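Local atomic coordinates of phospholipase C-beta (PLC-beta) (Sepia officinalis, PDB entry 3QR0), a protein that belongs to the phospholipase C-beta family, multidomain proteins combining PH, EF-hand, X and Y (TIM-barrel) and C2 domains, and carries a bound calcium ion. Residues Thr340-His345 with Ile381-Thr386; Glu417-Val422 with Ala501-Lys506; Leu467-Lys472 with Ile521-Phe526. All blocks are in the same frame, centred on the assembly; numbering follows the deposited sequence.

Contact 1 of 3, residues Thr340-His345 with Ile381-Thr386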
# COMPACT_ATOMS: atom_id res chain seq x y z
N THR A 340 1.38 6.63 -16.66
CA THR A 340 0.32 6.59 -15.66
C THR A 340 -1.07 6.54 -16.29
O THR A 340 -1.99 5.92 -15.74
CB THR A 340 0.41 7.85 -14.77
OG1 THR A 340 1.76 7.99 -14.31
CG2 THR A 340 -0.54 7.76 -13.57
N TYR A 341 -1.21 7.19 -17.44
CA TYR A 341 -2.46 7.23 -18.21
C TYR A 341 -2.99 5.87 -18.67
O TYR A 341 -4.18 5.74 -18.92
CB TYR A 341 -2.32 8.18 -19.42
CG TYR A 341 -1.19 7.81 -20.36
CD1 TYR A 341 -1.42 6.99 -21.47
CD2 TYR A 341 0.11 8.27 -20.15
CE1 TYR A 341 -0.40 6.64 -22.33
CE2 TYR A 341 1.14 7.92 -21.00
CZ TYR A 341 0.88 7.11 -22.09
OH TYR A 341 1.89 6.75 -22.94
N LEU A 342 -2.12 4.86 -18.76
CA LEU A 342 -2.52 3.54 -19.26
C LEU A 342 -3.12 2.66 -18.16
O LEU A 342 -2.55 2.52 -17.07
CB LEU A 342 -1.33 2.83 -19.91
CG LEU A 342 -0.78 3.50 -21.16
CD1 LEU A 342 0.49 2.80 -21.65
CD2 LEU A 342 -1.83 3.56 -22.28
N THR A 343 -4.27 2.05 -18.44
CA THR A 343 -4.92 1.18 -17.48
C THR A 343 -4.75 -0.31 -17.79
O THR A 343 -5.22 -1.15 -17.03
CB THR A 343 -6.41 1.50 -17.35
OG1 THR A 343 -7.06 1.30 -18.61
CG2 THR A 343 -6.59 2.95 -16.88
N GLY A 344 -4.07 -0.62 -18.90
CA GLY A 344 -3.78 -2.01 -19.25
C GLY A 344 -2.53 -2.18 -20.11
O GLY A 344 -1.44 -1.76 -19.72
N HIS A 345 -2.71 -2.79 -21.28
CA HIS A 345 -1.63 -3.13 -22.21
C HIS A 345 -1.05 -1.85 -22.81
O HIS A 345 -1.78 -0.89 -23.07
CB HIS A 345 -2.21 -4.02 -23.31
CG HIS A 345 -1.20 -4.78 -24.10
ND1 HIS A 345 -0.62 -4.28 -25.25
CD2 HIS A 345 -0.72 -6.04 -23.95
CE1 HIS A 345 0.20 -5.19 -25.76
NE2 HIS A 345 0.16 -6.27 -24.99
N ILE A 381 -3.21 13.14 -24.25
CA ILE A 381 -2.29 12.19 -23.64
C ILE A 381 -2.58 10.80 -24.18
O ILE A 381 -3.73 10.36 -24.20
CB ILE A 381 -2.40 12.19 -22.11
CG1 ILE A 381 -1.85 13.51 -21.55
CG2 ILE A 381 -1.67 10.99 -21.49
CD1 ILE A 381 -2.02 13.67 -20.04
N THR A 382 -1.53 10.12 -24.63
CA THR A 382 -1.66 8.77 -25.18
C THR A 382 -0.27 8.17 -25.37
O THR A 382 0.74 8.86 -25.22
CB THR A 382 -2.41 8.77 -26.54
OG1 THR A 382 -2.77 7.42 -26.89
CG2 THR A 382 -1.56 9.38 -27.66
N HIS A 383 -0.22 6.88 -25.69
CA HIS A 383 1.04 6.23 -26.06
C HIS A 383 1.18 6.34 -27.57
O HIS A 383 0.46 5.69 -28.33
CB HIS A 383 1.06 4.76 -25.60
CG HIS A 383 2.44 4.16 -25.58
ND1 HIS A 383 2.65 2.81 -25.37
CD2 HIS A 383 3.66 4.71 -25.76
CE1 HIS A 383 3.95 2.56 -25.40
NE2 HIS A 383 4.59 3.70 -25.64
N GLY A 384 2.11 7.19 -28.01
CA GLY A 384 2.28 7.48 -29.43
C GLY A 384 2.60 6.28 -30.30
O GLY A 384 3.31 5.37 -29.88
N PHE A 385 2.07 6.31 -31.52
CA PHE A 385 2.26 5.27 -32.53
C PHE A 385 1.75 3.88 -32.10
O PHE A 385 2.25 2.86 -32.57
CB PHE A 385 3.72 5.19 -32.98
CG PHE A 385 4.28 6.51 -33.45
CD1 PHE A 385 4.09 6.92 -34.76
CD2 PHE A 385 4.99 7.33 -32.59
CE1 PHE A 385 4.60 8.14 -35.21
CE2 PHE A 385 5.51 8.55 -33.03
CZ PHE A 385 5.31 8.95 -34.33
N THR A 386 0.72 3.86 -31.25
CA THR A 386 0.08 2.61 -30.84
C THR A 386 -1.42 2.71 -31.08
O THR A 386 -1.90 3.73 -31.58
CB THR A 386 0.32 2.30 -29.36
OG1 THR A 386 -0.45 3.22 -28.56
CG2 THR A 386 1.81 2.38 -28.99
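Apolar contact between Tyr341 and Ile381 forms the buried end of this meeting of a loop with the end of strand 380-381 and the loop that follows it. Tyr341 holds CG between its own backbone N and carbonyl carbon (chi1 57°), a crowded position that swings the ring toward residues 381-383. The gamma methyl of Ile381 meets the base of the ring obliquely, with CG2 3.4 Å from Tyr341 CG. A branched aliphatic residue suits this spot, since the same side chain also touches Leu369 and helix 393-403.

Farther along, the ring lies against backbone. The N of Thr382 sits over one face, and Tyr341 CE1 is 3.4 Å from Thr382 C. The ring tip reaches His383, where Tyr341 OH is 3.4 Å from His383 CB. Leu342 adds a looser touch, its CD1 lying 4.3 Å from His383 ND1.

The polar groups find their partners within a loop or beyond the pair. Tyr341 OH is 3.3 Å from Thr382 O but makes its hydrogen bond to Asp370 OD2, while His383 ND1 bonds to Gln346 O. Residues 383-386 form a type II turn, with Phe385 at positive phi. Thr386 OG1 donates to His383 O at 2.6 Å, alongside the weak backbone bond from Thr386 N to the same oxygen, and Thr386 CG2 rests 3.7 Å above one face of the His383 ring, toward its rim.

Tyrosine thus combines a broad packing surface with a hydroxyl that holds a calcium-binding carboxylate, a second-shell arrangement bordering the calcium site in the X half of the TIM barrel.

Contact 2 of 3, residues Glu417-Val422 with Ala501-Lys506. With CA (calcium ion), chain B.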
# COMPACT_ATOMS: atom_id res chain seq x y z
N GLU A 417 6.63 13.72 -20.99
CA GLU A 417 7.25 13.29 -22.23
C GLU A 417 6.55 14.10 -23.30
O GLU A 417 5.42 13.81 -23.69
CB GLU A 417 7.08 11.79 -22.44
CG GLU A 417 7.96 11.22 -23.52
CD GLU A 417 7.56 9.80 -23.88
OE1 GLU A 417 7.55 8.93 -22.98
OE2 GLU A 417 7.25 9.56 -25.07
N ASN A 418 7.23 15.15 -23.76
CA ASN A 418 6.60 16.21 -24.54
C ASN A 418 6.82 16.04 -26.04
O ASN A 418 7.95 16.11 -26.51
CB ASN A 418 7.18 17.54 -24.06
CG ASN A 418 6.32 18.72 -24.41
OD1 ASN A 418 5.51 18.68 -25.34
ND2 ASN A 418 6.50 19.81 -23.66
N HIS A 419 5.74 15.81 -26.79
CA HIS A 419 5.83 15.70 -28.24
C HIS A 419 5.03 16.78 -28.97
O HIS A 419 4.82 16.69 -30.17
CB HIS A 419 5.36 14.32 -28.70
CG HIS A 419 6.11 13.20 -28.06
ND1 HIS A 419 7.29 12.70 -28.59
CD2 HIS A 419 5.89 12.50 -26.93
CE1 HIS A 419 7.74 11.74 -27.81
NE2 HIS A 419 6.91 11.59 -26.80
N CYS A 420 4.60 17.80 -28.24
CA CYS A 420 3.69 18.80 -28.79
C CYS A 420 4.40 19.89 -29.59
O CYS A 420 5.55 20.22 -29.31
CB CYS A 420 2.86 19.45 -27.68
SG CYS A 420 1.59 18.39 -27.02
N SER A 421 3.70 20.43 -30.58
CA SER A 421 4.15 21.63 -31.28
C SER A 421 4.14 22.80 -30.32
O SER A 421 3.54 22.73 -29.24
CB SER A 421 3.22 21.92 -32.46
OG SER A 421 1.90 22.17 -31.99
N VAL A 422 4.78 23.89 -30.71
CA VAL A 422 4.86 25.08 -29.87
C VAL A 422 3.48 25.60 -29.47
O VAL A 422 3.27 25.98 -28.31
CB VAL A 422 5.68 26.21 -30.57
CG1 VAL A 422 5.57 27.53 -29.81
CG2 VAL A 422 7.14 25.80 -30.71
N ALA A 501 13.89 2.70 -25.08
CA ALA A 501 13.21 3.88 -24.53
C ALA A 501 11.90 4.20 -25.24
O ALA A 501 11.05 4.91 -24.69
CB ALA A 501 14.14 5.09 -24.57
N GLY A 502 11.73 3.71 -26.47
CA GLY A 502 10.48 3.87 -27.20
C GLY A 502 10.25 5.33 -27.54
O GLY A 502 11.18 6.03 -27.95
N THR A 503 9.02 5.80 -27.33
CA THR A 503 8.68 7.20 -27.64
C THR A 503 9.47 8.21 -26.79
O THR A 503 9.63 9.36 -27.20
CB THR A 503 7.17 7.48 -27.47
OG1 THR A 503 6.78 7.29 -26.11
CG2 THR A 503 6.34 6.56 -28.38
N ALA A 504 9.97 7.79 -25.63
CA ALA A 504 10.75 8.68 -24.77
C ALA A 504 12.13 9.03 -25.34
O ALA A 504 12.79 9.95 -24.86
CB ALA A 504 10.90 8.07 -23.39
N ALA A 505 12.56 8.29 -26.37
CA ALA A 505 13.88 8.51 -26.99
C ALA A 505 14.00 9.86 -27.72
O ALA A 505 15.10 10.40 -27.83
CB ALA A 505 14.18 7.37 -27.97
N LYS A 506 12.88 10.38 -28.23
CA LYS A 506 12.87 11.63 -29.00
C LYS A 506 11.64 12.47 -28.67
O LYS A 506 10.52 12.12 -29.06
CB LYS A 506 12.92 11.34 -30.50
CG LYS A 506 12.94 12.59 -31.39
CD LYS A 506 13.10 12.25 -32.87
CE LYS A 506 11.92 11.44 -33.40
NZ LYS A 506 11.90 11.39 -34.89
CA CA B . 6.08 7.57 -21.72
O HOH W 1 6.26 5.88 -23.49
O HOH W 2 7.70 5.83 -21.17
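Glu417 is gripped on both carboxylate oxygens, and the tight part of this contact is built round it. With CG anti to the backbone N (chi1 -167°), the extended side chain reaches calcium, OE1 lying 2.4 Å from the ion. OE2 takes a short 2.5 Å hydrogen bond from Thr503 OG1 on its syn lone pair. On the anti lone pair it receives His419 NE2 at 2.7 Å, nearly straight (167°) and in the ring plane. Thr503 OG1 also accepts from a calcium-bound water at 3.0 Å, a role that suits a hydroxyl, which can donate to Glu417 OE2 at the same time. Ala504 CB sits 3.5 Å from Glu417 OE1, a methyl that fits beside the ligand. Thr503 O and Lys506 O meet the edge of the His419 ring near its plane, each 3.1 Å from His419 CE1, and Trp372 stacks on the imidazole.

The loose side is that of exposed Lys506, whose side chain leads away from residues 417-422.

Two donors therefore fix the rotation of the carboxylate that binds the metal. The ion should keep Glu417 ionised; the carboxylate should keep the proton on His419 NE2 and may raise the basicity of the ring, an effect the nearby calcium would oppose.

Contact 3 of 3, residues Leu467-Lys472 with Ile521-Phe526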
# COMPACT_ATOMS: atom_id res chain seq x y z
N LEU A 467 5.81 19.80 -9.02
CA LEU A 467 7.00 20.14 -9.81
C LEU A 467 6.88 19.55 -11.20
O LEU A 467 6.37 18.44 -11.38
CB LEU A 467 8.27 19.63 -9.13
CG LEU A 467 8.71 20.44 -7.91
CD1 LEU A 467 7.94 19.97 -6.69
CD2 LEU A 467 10.21 20.32 -7.68
N ILE A 468 7.35 20.31 -12.19
CA ILE A 468 7.30 19.90 -13.58
C ILE A 468 8.67 19.45 -14.04
O ILE A 468 9.63 20.22 -13.98
CB ILE A 468 6.85 21.04 -14.52
CG1 ILE A 468 5.52 21.64 -14.05
CG2 ILE A 468 6.72 20.52 -15.95
CD1 ILE A 468 4.39 20.65 -13.96
N LYS A 469 8.74 18.21 -14.52
CA LYS A 469 9.94 17.66 -15.14
C LYS A 469 9.73 17.68 -16.65
O LYS A 469 8.93 16.91 -17.19
CB LYS A 469 10.21 16.24 -14.64
CG LYS A 469 11.28 15.47 -15.40
CD LYS A 469 11.33 14.01 -14.97
CE LYS A 469 12.00 13.13 -16.02
NZ LYS A 469 11.29 13.13 -17.34
N ASN A 470 10.45 18.57 -17.32
CA ASN A 470 10.37 18.75 -18.76
C ASN A 470 11.67 19.35 -19.24
O ASN A 470 12.36 20.04 -18.48
CB ASN A 470 9.20 19.68 -19.11
CG ASN A 470 8.88 19.69 -20.60
OD1 ASN A 470 8.01 18.96 -21.06
ND2 ASN A 470 9.57 20.54 -21.35
N LYS A 471 12.03 19.09 -20.50
CA LYS A 471 13.21 19.69 -21.09
C LYS A 471 13.13 21.21 -20.94
O LYS A 471 12.03 21.78 -20.99
CB LYS A 471 13.33 19.34 -22.58
CG LYS A 471 13.67 17.87 -22.85
CD LYS A 471 13.35 17.47 -24.29
CE LYS A 471 14.26 18.14 -25.30
NZ LYS A 471 14.07 17.56 -26.67
N LYS A 472 14.27 21.84 -20.70
CA LYS A 472 14.36 23.30 -20.72
C LYS A 472 14.85 23.73 -22.09
O LYS A 472 15.22 22.88 -22.91
CB LYS A 472 15.27 23.82 -19.60
CG LYS A 472 14.62 23.78 -18.22
CD LYS A 472 15.42 24.54 -17.16
CE LYS A 472 15.16 26.04 -17.20
NZ LYS A 472 13.81 26.42 -16.69
N ILE A 521 13.79 19.92 -11.09
CA ILE A 521 13.77 18.60 -11.70
C ILE A 521 14.01 18.74 -13.19
O ILE A 521 13.10 18.52 -13.99
CB ILE A 521 12.44 17.84 -11.44
CG1 ILE A 521 11.95 18.04 -10.00
CG2 ILE A 521 12.63 16.36 -11.73
CD1 ILE A 521 12.88 17.51 -8.93
N GLN A 522 15.22 19.13 -13.55
CA GLN A 522 15.56 19.38 -14.94
C GLN A 522 16.16 18.14 -15.57
O GLN A 522 17.27 17.74 -15.22
CB GLN A 522 16.54 20.55 -15.06
CG GLN A 522 16.78 20.96 -16.50
CD GLN A 522 17.85 22.02 -16.64
OE1 GLN A 522 18.15 22.75 -15.69
NE2 GLN A 522 18.42 22.12 -17.84
N PRO A 523 15.45 17.52 -16.53
CA PRO A 523 15.98 16.33 -17.18
C PRO A 523 17.04 16.69 -18.21
O PRO A 523 16.79 17.53 -19.07
CB PRO A 523 14.75 15.72 -17.86
CG PRO A 523 13.85 16.87 -18.12
CD PRO A 523 14.18 17.96 -17.13
N VAL A 524 18.21 16.07 -18.10
CA VAL A 524 19.30 16.31 -19.03
C VAL A 524 19.85 14.98 -19.54
O VAL A 524 19.69 13.94 -18.90
CB VAL A 524 20.46 17.10 -18.38
CG1 VAL A 524 19.97 18.47 -17.90
CG2 VAL A 524 21.09 16.32 -17.23
N HIS A 525 20.47 15.04 -20.71
CA HIS A 525 21.19 13.91 -21.31
C HIS A 525 22.30 13.44 -20.37
O HIS A 525 23.14 14.24 -19.97
CB HIS A 525 21.77 14.39 -22.66
CG HIS A 525 22.57 13.36 -23.39
ND1 HIS A 525 21.99 12.34 -24.12
CD2 HIS A 525 23.91 13.23 -23.56
CE1 HIS A 525 22.94 11.61 -24.67
NE2 HIS A 525 24.11 12.12 -24.35
N PHE A 526 22.29 12.16 -19.99
CA PHE A 526 23.35 11.62 -19.15
C PHE A 526 24.60 11.36 -19.99
O PHE A 526 24.51 10.83 -21.10
CB PHE A 526 22.90 10.32 -18.47
CG PHE A 526 23.88 9.80 -17.45
CD1 PHE A 526 23.77 10.16 -16.11
CD2 PHE A 526 24.93 8.97 -17.83
CE1 PHE A 526 24.68 9.69 -15.17
CE2 PHE A 526 25.84 8.50 -16.90
CZ PHE A 526 25.71 8.85 -15.57
O HOH W 3 11.26 21.39 -11.93
O HOH W 4 16.60 20.24 -19.87
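The X and Y halves of the TIM barrel meet here, where strand 466-469, at the edge of one sheet, runs beside strand 522-523, at the edge of the other. The two backbones run in the same direction, Lys469 facing Ile521 and Lys471 facing Pro523, yet water takes the place of direct hydrogen bonds between them. One water links Ile468 O (2.9 Å) to Ile521 N (3.0 Å). A second accepts from Lys472 N at 2.9 Å and donates to Pro523 O at 2.8 Å, with a weak bond from Gln522 NE2 as well. Between the two waters the backbones come closer through a CH...O contact, Lys469 CA lying 3.5 Å from Ile521 O with an angle of 151° at the hydrogen.

Side chains close the seam. Leu467 and Ile521 cross at about a right angle, Leu467 CD2 touching Ile521 CG1 at 3.7 Å. Ile521 CG2, anti to its backbone N, turns to the CB and CG methylenes of Lys469, so the two branches serve different neighbours. Pro523 has no N-H to offer a strand partner and instead sets CG and CD of its ring against the backbone of Asn470, CD 3.1 Å from Asn470 O. The methylenes of Lys472 cross the extended Gln522, Lys472 CD lying 3.5 Å from Gln522 CD. Asn470 ND2 bonds to Lys471 O, just beyond the end of strand 466-469.

Lys469 and Lys472 suit the seam because their aliphatic stems pack while their charged ends go to other partners: Lys469 NZ to Ser415 OG, Lys472 NZ to the carbonyls of Ser515 and Val518. Lys471 points away, its NZ bonded to Ala508 O. Strand 466-469 is backed by strand 412-418, and strand 522-523 adjoins 540-545, followed by helix 546-555.

How the contacts relate
Contact 2 lies between the others, its centre about 13 Å from each, while the centres of contacts 1 and 3 are about 21 Å apart. Contacts 1 and 2 touch where Gly384 O comes within 3.6 Å of Thr503 CG2, and both border the calcium ion bound by Asn339, Glu368, Asp370 and Glu417: contact 2 supplies a ligand, contact 1 a second-shell residue. Contact 2 reaches strand 412-418 and contact 3 its neighbour 466-469 in the same sheet, joined through a probable hydrogen bond, Asn418 ND2 to Asn470 OD1, at 3.1 Å. Along the chain their segments alternate, whereas contact 1 closes before contact 2 opens. In contact 3 the nearest atom of the Lys469 side chain is about 9 Å from the ion.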